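Local coordinates for protein acyl-coa oxidase (Arabidopsis thaliana, PDB 1W07) that catalyses the FAD-dependent desaturation of long- and medium-chain acyl-CoAs to 2-trans-enoyl-CoAs in peroxisomal beta-oxidation, passing electrons to oxygen to give hydrogen peroxide, at residues C301-Y306 and R396-G401; Q323-K328 and R333-L338; G400-L405 and N624-L629. The protein carries 1 engineered substitution. All coordinates share one frame; numbering follows the deposited sequence.

The three contacts form a row along one bound FAD. Contact 1 is in the middle, about 10 Å from contact 2 and about 9 Å from contact 3, centre to centre, while contacts 2 and 3 are about 18 Å apart and do not touch. Contact 1 pairs helix 278-309 with the end of helix 370-398. Contact 2, the loop before helix 328-363 and that helix's early turns, falls between them in sequence. Contact 3 begins where contact 1 ends, sharing Gly400 and Gly401, and adds helix 625-635 from over 200 residues later. Contact 2 meets the adenosine, contact 1 the pyrophosphate, and contact 3 the pyrophosphate and the flavin's methyl edge; all lie against the second subunit.

Contact 1 (C301-Y306 and R396-G401); sequences CIATRY and RKLCGG. With FAD (flavin-adenine dinucleotide), chain C.
Tyr306 lies alongside Cys399, and its atoms can be followed outward. CB and CG each lie 4.0 Å from Cys399 SG, and CD2, the next ring atom, comes to 3.6 Å from the same sulfur. Beyond it, CE2 is 3.5 Å from Cys399 O. The sulfur sits obliquely to the ring, 4.6 Å from the Tyr306 ring centroid and 52° off the normal, a sulfur-aromatic contact. With CG anti to the backbone N (chi1 -176°), the ring runs out from helix 278-309 along Cys399, and its OH ends at a water. That water accepts from Tyr306 OH and donates both to Cys399 O and, at 2.7 Å, to FAD O1P, so the tyrosine reaches the phosphate indirectly. One turn back, Ala303 CB rests 4.3 Å from Leu398 CB, where the small methyl lets the two backbones come close. Past Cys399 the chain turns through Gly400, whose phi is positive, and Gly401 N donates to FAD O1P at 3.0 Å. The loop after helix 370-398, with Gly400 and Gly401 beside the cofactor and a backbone N-H and a bridging water on one phosphate oxygen, marks the pyrophosphate part of the FAD site.

Contact 2 (Q323-K328 and R333-L338); sequences QVIDYK and RLFPLL. With FAD (flavin-adenine dinucleotide), chain C.
The Phe335 ring takes Ile325 at its edge: Ile325 CD1 lies near the ring plane, 4.4 Å from Phe335 CE2. The same methyl is 4.4 Å from Leu334 CD2, so one carbon serves both helix residues. Ile325 reaches them because its side chain is extended, with CG1 anti to the backbone N (chi1 -165°). The other two flat groups turn to the cofactor. Adenine covers one face of the Tyr327 ring, with FAD N1A 3.5 Å above the plane and displaced toward the rim; Tyr327 CE1 is 3.4 Å from FAD C6A, and the phenol OH is held at Gln312 O. The Arg333 guanidinium has FAD O2B at its edge and in its plane, whereas FAD O3B stands obliquely to it. Arg333 NH1 donates weakly to both, at 3.3 Å to FAD O2B and 3.2 Å to FAD O3B, the second bond being strongly bent (124°). A turn at chi3 (67°) brings the guanidinium to the ribose, and a salt bridge from NE to Glu394 gives it a second partner. Val324 adds an apolar contact to the ribose, with CG1 3.2 Å from FAD O4B.

In the fold, Val324 to Asp326 make a short 3-10 turn, and Tyr327 occupies the N-cap position of helix 328-363, which kinks at Pro336 and Leu337: the proline N has no hydrogen to give, and Leu337 N makes only a weak bond to Leu334 O. Between the two segments there are only apolar contacts through Ile325, Leu334 and Phe335. The polar work is directed at FAD: two weak bonds from one nitrogen to the ribose diol, beside an aromatic face for adenine, suggest that adenosine is held here by ring contact and weak bonds, while other residues supply further hydrogen bonds to FAD.

Contact 3 (G400-L405 and N624-L629); sequences GGHGYL and NVYPKL. With FAD (flavin-adenine dinucleotide), chain C.
Leu629 meets His402 in a CH-pi contact that joins the loop between helices 370-398 and 410-417 to the first turn or so of helix 625-635. The evidence is the position of Leu629 CD1: it is 4.1 Å from the centroid of the His402 ring and 13° off the ring normal, over the face and displaced a little toward the rim. The other branch of the leucine works separately, Leu629 CD2 lying 3.9 Å from Leu405 CD1. Leu629 CG lies roughly anti to the carbonyl carbon (chi1 -89°), which sends both of its methyls to the loop. A turn earlier on the helix, Tyr626 comes in with CE2 4.2 Å from His402 NE2, the two side chains crossing at about a right angle.

The imidazole is also held from the second subunit, its NE2 bonding to Leu140 O and its ND1 to Trp175 NE1, while Trp174 of that subunit meets the ring nearly perpendicularly. Tyr404, two residues on, has CE2 3.9 Å from the flavin methyl FAD C7M. Tyr626 OH bonds to Arg310 NH1, and Arg310 in turn bonds FAD through NE.

Across the two segments, then, the contact is apolar and aromatic, whereas the polar ends look elsewhere. A carbonyl at NE2 and an indole N-H at ND1 are consistent with an imidazole that donates through NE2 and accepts at ND1, which would fix the orientation of the ring whose one face Leu629 CD1 meets, at a point where the loop after helix 370-398, the C-terminal region and the dimer partner converge.

Contact 1 (C301-Y306 and R396-G401)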
# COMPACT_ATOMS: atom_id res chain seq x y z
N CYS B 301 -1.69 9.93 -13.55
CA CYS B 301 -0.98 10.67 -14.59
C CYS B 301 0.41 10.06 -14.74
O CYS B 301 0.88 9.81 -15.85
CB CYS B 301 -0.87 12.14 -14.18
SG CYS B 301 0.04 13.22 -15.32
N ILE B 302 1.07 9.78 -13.61
CA ILE B 302 2.41 9.21 -13.63
C ILE B 302 2.42 7.82 -14.25
O ILE B 302 3.21 7.53 -15.15
CB ILE B 302 3.01 9.17 -12.20
CG1 ILE B 302 3.14 10.61 -11.66
CG2 ILE B 302 4.37 8.48 -12.22
CD1 ILE B 302 3.50 10.72 -10.16
N ALA B 303 1.55 6.95 -13.76
CA ALA B 303 1.51 5.59 -14.26
C ALA B 303 1.07 5.54 -15.72
O ALA B 303 1.61 4.73 -16.49
CB ALA B 303 0.58 4.72 -13.38
N THR B 304 0.14 6.41 -16.12
CA THR B 304 -0.31 6.42 -17.52
C THR B 304 0.82 6.84 -18.46
O THR B 304 1.06 6.17 -19.47
CB THR B 304 -1.56 7.36 -17.72
OG1 THR B 304 -2.65 6.89 -16.93
CG2 THR B 304 -2.00 7.36 -19.17
N ARG B 305 1.52 7.92 -18.15
CA ARG B 305 2.61 8.35 -19.02
C ARG B 305 3.72 7.31 -19.05
O ARG B 305 4.19 6.92 -20.12
CB ARG B 305 3.15 9.71 -18.57
CG ARG B 305 2.16 10.86 -18.77
CD ARG B 305 2.73 12.17 -18.25
NE ARG B 305 1.87 13.30 -18.59
CZ ARG B 305 1.96 14.50 -18.03
NH1 ARG B 305 1.13 15.46 -18.40
NH2 ARG B 305 2.87 14.73 -17.09
N TYR B 306 4.14 6.83 -17.88
CA TYR B 306 5.19 5.82 -17.88
C TYR B 306 4.76 4.55 -18.62
O TYR B 306 5.59 3.88 -19.24
CB TYR B 306 5.59 5.45 -16.46
CG TYR B 306 6.74 4.47 -16.43
CD1 TYR B 306 8.02 4.86 -16.84
CD2 TYR B 306 6.55 3.16 -16.00
CE1 TYR B 306 9.08 3.95 -16.82
CE2 TYR B 306 7.60 2.25 -15.99
CZ TYR B 306 8.86 2.65 -16.39
OH TYR B 306 9.90 1.75 -16.37
N ARG B 396 2.01 2.62 -8.37
CA ARG B 396 3.43 2.42 -8.18
C ARG B 396 3.82 1.05 -8.75
O ARG B 396 4.82 0.94 -9.47
CB ARG B 396 3.81 2.54 -6.70
CG ARG B 396 5.32 2.59 -6.45
CD ARG B 396 5.62 2.43 -4.98
NE ARG B 396 5.20 1.11 -4.53
CZ ARG B 396 5.79 -0.03 -4.90
NH1 ARG B 396 6.86 -0.01 -5.69
NH2 ARG B 396 5.29 -1.18 -4.51
N LYS B 397 3.02 0.02 -8.46
CA LYS B 397 3.31 -1.32 -8.96
C LYS B 397 3.21 -1.35 -10.49
O LYS B 397 3.90 -2.13 -11.15
CB LYS B 397 2.32 -2.34 -8.37
CG LYS B 397 2.47 -2.57 -6.87
CD LYS B 397 1.86 -3.91 -6.47
CE LYS B 397 2.08 -4.21 -4.99
NZ LYS B 397 1.28 -3.31 -4.10
N LEU B 398 2.35 -0.51 -11.04
CA LEU B 398 2.18 -0.45 -12.49
C LEU B 398 3.45 0.06 -13.18
O LEU B 398 3.64 -0.14 -14.38
CB LEU B 398 0.99 0.45 -12.84
CG LEU B 398 -0.37 -0.20 -12.59
CD1 LEU B 398 -1.48 0.84 -12.67
CD2 LEU B 398 -0.60 -1.30 -13.61
N CYS B 399 4.33 0.70 -12.41
CA CYS B 399 5.58 1.22 -12.95
C CYS B 399 6.74 0.23 -12.74
O CYS B 399 7.91 0.58 -12.92
CB CYS B 399 5.92 2.58 -12.32
SG CYS B 399 4.95 3.94 -12.86
N GLY B 400 6.42 -1.01 -12.39
CA GLY B 400 7.44 -2.02 -12.21
C GLY B 400 8.57 -1.64 -11.26
O GLY B 400 8.36 -0.89 -10.30
N GLY B 401 9.77 -2.14 -11.51
CA GLY B 401 10.91 -1.84 -10.65
C GLY B 401 11.19 -0.37 -10.39
O GLY B 401 11.37 0.03 -9.23
PA FAD C . 8.20 -4.47 -16.35
O1A FAD C . 8.37 -5.89 -16.73
O2A FAD C . 8.74 -3.42 -17.25
O5B FAD C . 6.64 -4.20 -16.08
C5B FAD C . 6.13 -2.88 -15.89
C4B FAD C . 4.60 -2.90 -16.00
O4B FAD C . 4.28 -3.53 -17.25
C3B FAD C . 3.99 -3.78 -14.90
O3B FAD C . 2.64 -3.36 -14.65
C2B FAD C . 4.01 -5.16 -15.56
O2B FAD C . 2.98 -5.97 -15.00
C1B FAD C . 3.60 -4.76 -16.98
N9A FAD C . 4.00 -5.80 -17.96
C8A FAD C . 5.24 -6.01 -18.40
N7A FAD C . 5.24 -7.00 -19.29
C5A FAD C . 3.98 -7.41 -19.42
C6A FAD C . 3.38 -8.40 -20.20
N6A FAD C . 4.10 -9.12 -21.05
N1A FAD C . 2.00 -8.58 -20.10
C2A FAD C . 1.25 -7.77 -19.23
N3A FAD C . 1.86 -6.85 -18.51
C4A FAD C . 3.19 -6.65 -18.58
N1 FAD C . 17.96 -7.14 -10.94
C2 FAD C . 19.22 -7.76 -11.02
O2 FAD C . 19.67 -8.09 -12.11
N3 FAD C . 19.96 -7.94 -9.84
C4 FAD C . 19.46 -7.50 -8.61
O4 FAD C . 20.12 -7.66 -7.59
C4X FAD C . 18.21 -6.88 -8.55
N5 FAD C . 17.73 -6.38 -7.33
C5X FAD C . 16.49 -5.73 -7.26
C6 FAD C . 16.09 -5.12 -6.08
C7 FAD C . 14.94 -4.34 -6.05
C7M FAD C . 14.54 -3.63 -4.75
C8 FAD C . 14.18 -4.18 -7.21
C8M FAD C . 12.93 -3.29 -7.24
C9 FAD C . 14.57 -4.81 -8.39
C9A FAD C . 15.73 -5.59 -8.42
N10 FAD C . 16.19 -6.14 -9.63
C10 FAD C . 17.47 -6.71 -9.71
C1' FAD C . 15.37 -6.04 -10.86
C2' FAD C . 14.22 -7.06 -10.76
O2' FAD C . 14.76 -8.36 -10.47
C3' FAD C . 13.35 -7.16 -12.01
O3' FAD C . 14.16 -7.47 -13.15
C4' FAD C . 12.57 -5.87 -12.28
O4' FAD C . 12.05 -5.31 -11.08
C5' FAD C . 11.41 -6.16 -13.24
O5' FAD C . 10.55 -5.03 -13.30
P FAD C . 10.41 -4.16 -14.65
O1P FAD C . 10.79 -2.77 -14.31
O2P FAD C . 11.13 -4.84 -15.74
O3P FAD C . 8.82 -4.23 -14.89
O HOH W 1 9.86 -0.34 -14.91

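Contact 2 (Q323-K328 and R333-L338)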
# COMPACT_ATOMS: atom_id res chain seq x y z
N GLN B 323 4.32 -1.20 -25.96
CA GLN B 323 4.12 -0.32 -24.81
C GLN B 323 3.27 -1.10 -23.80
O GLN B 323 2.25 -1.70 -24.17
CB GLN B 323 3.38 0.94 -25.26
CG GLN B 323 4.19 1.82 -26.19
CD GLN B 323 3.32 2.79 -26.95
OE1 GLN B 323 2.69 2.41 -27.94
NE2 GLN B 323 3.24 4.02 -26.48
N VAL B 324 3.67 -1.10 -22.53
CA VAL B 324 2.91 -1.87 -21.55
C VAL B 324 1.48 -1.42 -21.45
O VAL B 324 0.60 -2.22 -21.12
CB VAL B 324 3.58 -1.87 -20.14
CG1 VAL B 324 4.95 -2.55 -20.24
CG2 VAL B 324 3.68 -0.46 -19.58
N ILE B 325 1.22 -0.15 -21.77
CA ILE B 325 -0.14 0.36 -21.70
C ILE B 325 -1.07 -0.31 -22.72
O ILE B 325 -2.29 -0.15 -22.64
CB ILE B 325 -0.17 1.89 -21.91
CG1 ILE B 325 -1.52 2.44 -21.46
CG2 ILE B 325 0.10 2.23 -23.37
CD1 ILE B 325 -1.57 3.98 -21.40
N ASP B 326 -0.50 -1.07 -23.65
CA ASP B 326 -1.26 -1.80 -24.67
C ASP B 326 -1.81 -3.14 -24.11
O ASP B 326 -2.68 -3.75 -24.71
CB ASP B 326 -0.37 -2.15 -25.88
CG ASP B 326 -0.17 -1.00 -26.86
OD1 ASP B 326 -0.55 0.16 -26.55
OD2 ASP B 326 0.38 -1.27 -27.94
N TYR B 327 -1.26 -3.60 -22.99
CA TYR B 327 -1.68 -4.87 -22.40
C TYR B 327 -2.97 -4.72 -21.60
O TYR B 327 -3.09 -3.82 -20.77
CB TYR B 327 -0.57 -5.42 -21.50
CG TYR B 327 0.70 -5.81 -22.24
CD1 TYR B 327 1.96 -5.48 -21.74
CD2 TYR B 327 0.64 -6.52 -23.45
CE1 TYR B 327 3.12 -5.83 -22.41
CE2 TYR B 327 1.80 -6.88 -24.13
CZ TYR B 327 3.04 -6.53 -23.61
OH TYR B 327 4.19 -6.83 -24.32
N LYS B 328 -3.94 -5.61 -21.84
CA LYS B 328 -5.23 -5.57 -21.15
C LYS B 328 -5.15 -5.61 -19.63
O LYS B 328 -5.97 -5.00 -18.96
CB LYS B 328 -6.15 -6.67 -21.70
CG LYS B 328 -6.87 -6.26 -22.99
CD LYS B 328 -7.85 -5.12 -22.72
CE LYS B 328 -8.48 -4.52 -23.98
NZ LYS B 328 -7.58 -3.65 -24.80
N ARG B 333 -5.96 -2.51 -14.73
CA ARG B 333 -5.47 -2.04 -13.43
C ARG B 333 -5.42 -0.51 -13.37
O ARG B 333 -5.70 0.10 -12.33
CB ARG B 333 -4.08 -2.62 -13.16
CG ARG B 333 -4.06 -4.15 -12.97
CD ARG B 333 -2.68 -4.74 -13.28
NE ARG B 333 -1.67 -4.32 -12.31
CZ ARG B 333 -0.36 -4.49 -12.48
NH1 ARG B 333 0.11 -5.05 -13.59
NH2 ARG B 333 0.49 -4.08 -11.55
N LEU B 334 -5.09 0.11 -14.50
CA LEU B 334 -4.94 1.56 -14.59
C LEU B 334 -6.18 2.35 -14.98
O LEU B 334 -6.50 3.34 -14.34
CB LEU B 334 -3.81 1.87 -15.58
CG LEU B 334 -3.59 3.34 -15.98
CD1 LEU B 334 -3.07 4.15 -14.80
CD2 LEU B 334 -2.58 3.39 -17.12
N PHE B 335 -6.86 1.91 -16.04
CA PHE B 335 -8.04 2.63 -16.51
C PHE B 335 -9.16 2.77 -15.48
O PHE B 335 -9.85 3.79 -15.46
CB PHE B 335 -8.55 1.99 -17.80
CG PHE B 335 -7.63 2.19 -18.99
CD1 PHE B 335 -7.94 1.62 -20.22
CD2 PHE B 335 -6.45 2.93 -18.88
CE1 PHE B 335 -7.11 1.79 -21.32
CE2 PHE B 335 -5.60 3.11 -19.98
CZ PHE B 335 -5.93 2.53 -21.21
N PRO B 336 -9.37 1.77 -14.62
CA PRO B 336 -10.43 1.93 -13.61
C PRO B 336 -10.02 3.06 -12.66
O PRO B 336 -10.88 3.80 -12.16
CB PRO B 336 -10.47 0.55 -12.94
CG PRO B 336 -10.11 -0.38 -14.08
CD PRO B 336 -8.95 0.36 -14.72
N LEU B 337 -8.72 3.23 -12.42
CA LEU B 337 -8.25 4.31 -11.53
C LEU B 337 -8.38 5.68 -12.21
O LEU B 337 -8.65 6.70 -11.56
CB LEU B 337 -6.80 4.06 -11.13
CG LEU B 337 -6.55 2.75 -10.35
CD1 LEU B 337 -5.09 2.71 -9.97
CD2 LEU B 337 -7.44 2.68 -9.11
N LEU B 338 -8.16 5.70 -13.52
CA LEU B 338 -8.31 6.94 -14.28
C LEU B 338 -9.79 7.28 -14.23
O LEU B 338 -10.17 8.42 -13.98
CB LEU B 338 -7.86 6.71 -15.73
CG LEU B 338 -8.22 7.80 -16.74
CD1 LEU B 338 -7.63 9.15 -16.33
CD2 LEU B 338 -7.72 7.36 -18.10
PA FAD C . 8.20 -4.47 -16.35
O1A FAD C . 8.37 -5.89 -16.73
O2A FAD C . 8.74 -3.42 -17.25
O5B FAD C . 6.64 -4.20 -16.08
C5B FAD C . 6.13 -2.88 -15.89
C4B FAD C . 4.60 -2.90 -16.00
O4B FAD C . 4.28 -3.53 -17.25
C3B FAD C . 3.99 -3.78 -14.90
O3B FAD C . 2.64 -3.36 -14.65
C2B FAD C . 4.01 -5.16 -15.56
O2B FAD C . 2.98 -5.97 -15.00
C1B FAD C . 3.60 -4.76 -16.98
N9A FAD C . 4.00 -5.80 -17.96
C8A FAD C . 5.24 -6.01 -18.40
N7A FAD C . 5.24 -7.00 -19.29
C5A FAD C . 3.98 -7.41 -19.42
C6A FAD C . 3.38 -8.40 -20.20
N6A FAD C . 4.10 -9.12 -21.05
N1A FAD C . 2.00 -8.58 -20.10
C2A FAD C . 1.25 -7.77 -19.23
N3A FAD C . 1.86 -6.85 -18.51
C4A FAD C . 3.19 -6.65 -18.58
N1 FAD C . 17.96 -7.14 -10.94
C2 FAD C . 19.22 -7.76 -11.02
O2 FAD C . 19.67 -8.09 -12.11
N3 FAD C . 19.96 -7.94 -9.84
C4 FAD C . 19.46 -7.50 -8.61
O4 FAD C . 20.12 -7.66 -7.59
C4X FAD C . 18.21 -6.88 -8.55
N5 FAD C . 17.73 -6.38 -7.33
C5X FAD C . 16.49 -5.73 -7.26
C6 FAD C . 16.09 -5.12 -6.08
C7 FAD C . 14.94 -4.34 -6.05
C7M FAD C . 14.54 -3.63 -4.75
C8 FAD C . 14.18 -4.18 -7.21
C8M FAD C . 12.93 -3.29 -7.24
C9 FAD C . 14.57 -4.81 -8.39
C9A FAD C . 15.73 -5.59 -8.42
N10 FAD C . 16.19 -6.14 -9.63
C10 FAD C . 17.47 -6.71 -9.71
C1' FAD C . 15.37 -6.04 -10.86
C2' FAD C . 14.22 -7.06 -10.76
O2' FAD C . 14.76 -8.36 -10.47
C3' FAD C . 13.35 -7.16 -12.01
O3' FAD C . 14.16 -7.47 -13.15
C4' FAD C . 12.57 -5.87 -12.28
O4' FAD C . 12.05 -5.31 -11.08
C5' FAD C . 11.41 -6.16 -13.24
O5' FAD C . 10.55 -5.03 -13.30
P FAD C . 10.41 -4.16 -14.65
O1P FAD C . 10.79 -2.77 -14.31
O2P FAD C . 11.13 -4.84 -15.74
O3P FAD C . 8.82 -4.23 -14.89

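Contact 3 (G400-L405 and N624-L629)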
# COMPACT_ATOMS: atom_id res chain seq x y z
N GLY B 400 6.42 -1.01 -12.39
CA GLY B 400 7.44 -2.02 -12.21
C GLY B 400 8.57 -1.64 -11.26
O GLY B 400 8.36 -0.89 -10.30
N GLY B 401 9.77 -2.14 -11.51
CA GLY B 401 10.91 -1.84 -10.65
C GLY B 401 11.19 -0.37 -10.39
O GLY B 401 11.37 0.03 -9.23
N HIS B 402 11.23 0.43 -11.45
CA HIS B 402 11.51 1.86 -11.33
C HIS B 402 10.51 2.59 -10.46
O HIS B 402 10.81 3.66 -9.94
CB HIS B 402 11.58 2.54 -12.72
CG HIS B 402 12.61 1.95 -13.63
ND1 HIS B 402 13.81 1.44 -13.17
CD2 HIS B 402 12.62 1.81 -14.97
CE1 HIS B 402 14.51 1.00 -14.20
NE2 HIS B 402 13.81 1.21 -15.30
N GLY B 403 9.30 2.05 -10.32
CA GLY B 403 8.33 2.72 -9.48
C GLY B 403 8.77 2.68 -8.01
O GLY B 403 8.23 3.44 -7.18
N TYR B 404 9.73 1.83 -7.66
CA TYR B 404 10.21 1.71 -6.29
C TYR B 404 11.17 2.85 -5.92
O TYR B 404 11.44 3.10 -4.74
CB TYR B 404 10.88 0.34 -6.11
CG TYR B 404 11.19 -0.03 -4.66
CD1 TYR B 404 10.19 -0.08 -3.69
CD2 TYR B 404 12.49 -0.33 -4.27
CE1 TYR B 404 10.48 -0.42 -2.36
CE2 TYR B 404 12.79 -0.68 -2.97
CZ TYR B 404 11.80 -0.73 -2.02
OH TYR B 404 12.15 -1.12 -0.74
N LEU B 405 11.69 3.54 -6.92
CA LEU B 405 12.59 4.67 -6.68
C LEU B 405 11.82 5.89 -6.22
O LEU B 405 10.80 6.25 -6.81
CB LEU B 405 13.35 5.03 -7.95
CG LEU B 405 14.65 4.26 -8.22
CD1 LEU B 405 15.18 4.57 -9.62
CD2 LEU B 405 15.66 4.63 -7.14
N ASN B 624 10.77 11.81 -21.28
CA ASN B 624 12.22 11.59 -21.33
C ASN B 624 12.65 10.94 -20.01
O ASN B 624 13.42 11.49 -19.24
CB ASN B 624 12.92 12.94 -21.56
CG ASN B 624 14.38 12.79 -21.97
OD1 ASN B 624 14.75 11.84 -22.64
ND2 ASN B 624 15.21 13.75 -21.57
N VAL B 625 12.14 9.73 -19.77
CA VAL B 625 12.37 9.00 -18.53
C VAL B 625 13.78 8.49 -18.22
O VAL B 625 14.40 8.88 -17.22
CB VAL B 625 11.39 7.78 -18.43
CG1 VAL B 625 11.55 7.06 -17.10
CG2 VAL B 625 9.96 8.27 -18.59
N TYR B 626 14.27 7.60 -19.06
CA TYR B 626 15.55 6.98 -18.79
C TYR B 626 16.70 7.94 -18.57
O TYR B 626 17.43 7.82 -17.59
CB TYR B 626 15.86 5.96 -19.89
CG TYR B 626 14.80 4.87 -19.97
CD1 TYR B 626 14.29 4.46 -21.20
CD2 TYR B 626 14.30 4.27 -18.82
CE1 TYR B 626 13.30 3.48 -21.28
CE2 TYR B 626 13.30 3.29 -18.88
CZ TYR B 626 12.80 2.90 -20.12
OH TYR B 626 11.80 1.96 -20.21
N PRO B 627 16.86 8.93 -19.46
CA PRO B 627 17.96 9.86 -19.25
C PRO B 627 17.81 10.60 -17.92
O PRO B 627 18.79 10.82 -17.22
CB PRO B 627 17.86 10.79 -20.46
CG PRO B 627 17.34 9.87 -21.53
CD PRO B 627 16.26 9.10 -20.80
N LYS B 628 16.58 10.95 -17.57
CA LYS B 628 16.33 11.68 -16.33
C LYS B 628 16.50 10.83 -15.08
O LYS B 628 16.78 11.36 -14.00
CB LYS B 628 14.94 12.31 -16.36
CG LYS B 628 14.82 13.43 -17.39
CD LYS B 628 15.66 14.64 -16.96
CE LYS B 628 15.70 15.76 -18.01
NZ LYS B 628 16.49 16.93 -17.50
N LEU B 629 16.34 9.52 -15.22
CA LEU B 629 16.52 8.62 -14.08
C LEU B 629 18.00 8.62 -13.72
O LEU B 629 18.36 8.66 -12.55
CB LEU B 629 16.09 7.20 -14.43
CG LEU B 629 14.61 6.82 -14.19
CD1 LEU B 629 14.31 5.44 -14.77
CD2 LEU B 629 14.30 6.85 -12.69
PA FAD C . 8.20 -4.47 -16.35
O1A FAD C . 8.37 -5.89 -16.73
O2A FAD C . 8.74 -3.42 -17.25
O5B FAD C . 6.64 -4.20 -16.08
C5B FAD C . 6.13 -2.88 -15.89
C4B FAD C . 4.60 -2.90 -16.00
O4B FAD C . 4.28 -3.53 -17.25
C3B FAD C . 3.99 -3.78 -14.90
O3B FAD C . 2.64 -3.36 -14.65
C2B FAD C . 4.01 -5.16 -15.56
O2B FAD C . 2.98 -5.97 -15.00
C1B FAD C . 3.60 -4.76 -16.98
N9A FAD C . 4.00 -5.80 -17.96
C8A FAD C . 5.24 -6.01 -18.40
N7A FAD C . 5.24 -7.00 -19.29
C5A FAD C . 3.98 -7.41 -19.42
C6A FAD C . 3.38 -8.40 -20.20
N6A FAD C . 4.10 -9.12 -21.05
N1A FAD C . 2.00 -8.58 -20.10
C2A FAD C . 1.25 -7.77 -19.23
N3A FAD C . 1.86 -6.85 -18.51
C4A FAD C . 3.19 -6.65 -18.58
N1 FAD C . 17.96 -7.14 -10.94
C2 FAD C . 19.22 -7.76 -11.02
O2 FAD C . 19.67 -8.09 -12.11
N3 FAD C . 19.96 -7.94 -9.84
C4 FAD C . 19.46 -7.50 -8.61
O4 FAD C . 20.12 -7.66 -7.59
C4X FAD C . 18.21 -6.88 -8.55
N5 FAD C . 17.73 -6.38 -7.33
C5X FAD C . 16.49 -5.73 -7.26
C6 FAD C . 16.09 -5.12 -6.08
C7 FAD C . 14.94 -4.34 -6.05
C7M FAD C . 14.54 -3.63 -4.75
C8 FAD C . 14.18 -4.18 -7.21
C8M FAD C . 12.93 -3.29 -7.24
C9 FAD C . 14.57 -4.81 -8.39
C9A FAD C . 15.73 -5.59 -8.42
N10 FAD C . 16.19 -6.14 -9.63
C10 FAD C . 17.47 -6.71 -9.71
C1' FAD C . 15.37 -6.04 -10.86
C2' FAD C . 14.22 -7.06 -10.76
O2' FAD C . 14.76 -8.36 -10.47
C3' FAD C . 13.35 -7.16 -12.01
O3' FAD C . 14.16 -7.47 -13.15
C4' FAD C . 12.57 -5.87 -12.28
O4' FAD C . 12.05 -5.31 -11.08
C5' FAD C . 11.41 -6.16 -13.24
O5' FAD C . 10.55 -5.03 -13.30
P FAD C . 10.41 -4.16 -14.65
O1P FAD C . 10.79 -2.77 -14.31
O2P FAD C . 11.13 -4.84 -15.74
O3P FAD C . 8.82 -4.23 -14.89